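Local coordinates for conserved domain protein (Streptococcus pneumoniae, PDB 2I7R) that is of unknown function but belongs to the glyoxalase/bleomycin resistance protein/dioxygenase superfamily, whose members include metal-dependent enzymes and drug-binding resistance proteins, at residues Glu24-Asp28 and Arg80-Ile86. Residues are numbered along the deposited sequence.
Sequences EHILD and RLNELGI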
# COMPACT_ATOMS: atom_id res chain seq x y z
N GLU A 24 5.02 14.29 -5.77
CA GLU A 24 4.75 14.85 -7.11
C GLU A 24 5.97 14.88 -8.05
O GLU A 24 5.84 14.57 -9.23
CB GLU A 24 4.14 16.25 -7.01
CG GLU A 24 2.91 16.29 -6.12
CD GLU A 24 2.24 17.66 -6.05
OE1 GLU A 24 2.93 18.69 -5.88
OE2 GLU A 24 0.99 17.68 -6.15
N HIS A 25 7.15 15.26 -7.54
CA HIS A 25 8.36 15.23 -8.37
C HIS A 25 8.72 13.79 -8.72
O HIS A 25 9.03 13.48 -9.87
CB HIS A 25 9.54 15.92 -7.69
CG HIS A 25 9.36 17.39 -7.51
ND1 HIS A 25 9.18 17.97 -6.28
CD2 HIS A 25 9.32 18.39 -8.42
CE1 HIS A 25 9.04 19.28 -6.43
NE2 HIS A 25 9.13 19.56 -7.72
N ILE A 26 8.65 12.90 -7.74
CA ILE A 26 8.99 11.51 -8.01
C ILE A 26 8.04 10.85 -9.02
O ILE A 26 8.48 10.12 -9.90
CB ILE A 26 9.02 10.69 -6.74
CG1 ILE A 26 10.25 11.11 -5.91
CG2 ILE A 26 9.01 9.17 -7.07
CD1 ILE A 26 10.13 10.78 -4.47
N LEU A 27 6.74 11.12 -8.89
CA LEU A 27 5.74 10.49 -9.72
C LEU A 27 5.55 11.26 -11.02
O LEU A 27 4.95 10.76 -11.98
CB LEU A 27 4.42 10.43 -8.98
CG LEU A 27 4.28 9.47 -7.79
CD1 LEU A 27 2.97 9.75 -7.05
CD2 LEU A 27 4.40 7.99 -8.28
N ASP A 28 6.06 12.50 -11.04
CA ASP A 28 5.92 13.40 -12.17
C ASP A 28 4.44 13.65 -12.46
O ASP A 28 4.03 13.74 -13.61
CB ASP A 28 6.61 12.80 -13.41
CG ASP A 28 6.75 13.79 -14.52
OD1 ASP A 28 6.84 14.99 -14.24
OD2 ASP A 28 6.77 13.35 -15.68
N ARG A 80 14.85 10.53 -15.75
CA ARG A 80 14.09 11.62 -15.17
C ARG A 80 14.49 11.79 -13.71
O ARG A 80 14.83 12.91 -13.26
CB ARG A 80 12.58 11.35 -15.32
CG ARG A 80 11.67 12.44 -14.79
CD ARG A 80 10.20 12.10 -14.98
NE ARG A 80 9.80 10.83 -14.35
CZ ARG A 80 9.60 10.64 -13.04
NH1 ARG A 80 9.79 11.63 -12.16
NH2 ARG A 80 9.23 9.42 -12.60
N LEU A 81 14.47 10.68 -12.98
CA LEU A 81 14.77 10.69 -11.56
C LEU A 81 16.21 11.06 -11.23
O LEU A 81 16.45 11.72 -10.22
CB LEU A 81 14.36 9.37 -10.88
CG LEU A 81 12.86 9.04 -10.96
CD1 LEU A 81 12.57 7.51 -10.72
CD2 LEU A 81 12.01 9.98 -10.06
N ASN A 82 17.16 10.62 -12.06
CA ASN A 82 18.59 10.93 -11.88
C ASN A 82 18.82 12.41 -12.04
O ASN A 82 19.57 13.01 -11.27
CB ASN A 82 19.48 10.19 -12.89
CG ASN A 82 19.92 8.82 -12.42
OD1 ASN A 82 19.59 8.37 -11.30
ND2 ASN A 82 20.67 8.13 -13.26
N GLU A 83 18.20 13.00 -13.07
CA GLU A 83 18.29 14.45 -13.30
C GLU A 83 17.71 15.21 -12.12
O GLU A 83 18.18 16.28 -11.82
CB GLU A 83 17.54 14.90 -14.55
CG GLU A 83 17.97 14.32 -15.86
CD GLU A 83 17.03 14.75 -17.00
OE1 GLU A 83 16.75 15.98 -17.07
OE2 GLU A 83 16.57 13.89 -17.80
N LEU A 84 16.70 14.65 -11.45
CA LEU A 84 16.09 15.29 -10.27
C LEU A 84 16.93 15.18 -8.99
O LEU A 84 16.71 15.92 -8.06
CB LEU A 84 14.70 14.71 -9.97
CG LEU A 84 13.54 15.23 -10.80
CD1 LEU A 84 12.29 14.42 -10.48
CD2 LEU A 84 13.32 16.75 -10.54
N GLY A 85 17.87 14.24 -8.94
CA GLY A 85 18.64 14.05 -7.73
C GLY A 85 17.98 13.15 -6.70
O GLY A 85 18.36 13.14 -5.52
N ILE A 86 17.00 12.37 -7.14
CA ILE A 86 16.37 11.37 -6.26
C ILE A 86 17.28 10.17 -5.94
O ILE A 86 17.98 9.68 -6.82
CB ILE A 86 15.08 10.87 -6.88
CG1 ILE A 86 14.14 12.07 -7.15
CG2 ILE A 86 14.44 9.81 -5.99
CD1 ILE A 86 13.87 12.95 -5.90
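Two hydrogen bonds from one guanidinium group converge on a single carbonyl: R80 NH2 and R80 NH1 reach I26 O at 2.9 Å and 3.0 Å. I26 lies in the last turn of helix 16-27, where carbonyls run out of amide partners along the helix, and the long arginine side chain supplies donors from across the gap. H25 O is also 3.0 Å from R80 NH1, near the guanidinium plane. NH2 has a second partner in N77, one turn earlier on helix 74-84. D28, which leaves the helix with positive phi, lays its CB over one guanidinium face, 3.6 Å from R80 NH1; its carboxylate, with OD2 4.2 Å from R80 NE, lies well out of the plane and contributes charge attraction alone. The contact joins the C-terminal ends of the helices of two βαβββ units, the paired modules of the glyoxalase (vicinal oxygen chelate) fold. Helix 74-84 closes in a Schellman motif at G85, whose positive phi suits glycine, and I86 is thereby turned toward helix 16-27. I86 CD1 meets I26 CG1 at 4.1 Å, while I26 CG2 lies 4.3 Å from L81 CD2. Branched aliphatic side chains fill this seam well, and I26 and L81 both continue onto F114 of strand 111-116. Farther out, L84 CD1 covers the exposed margin, 4.2 Å from H25 CB.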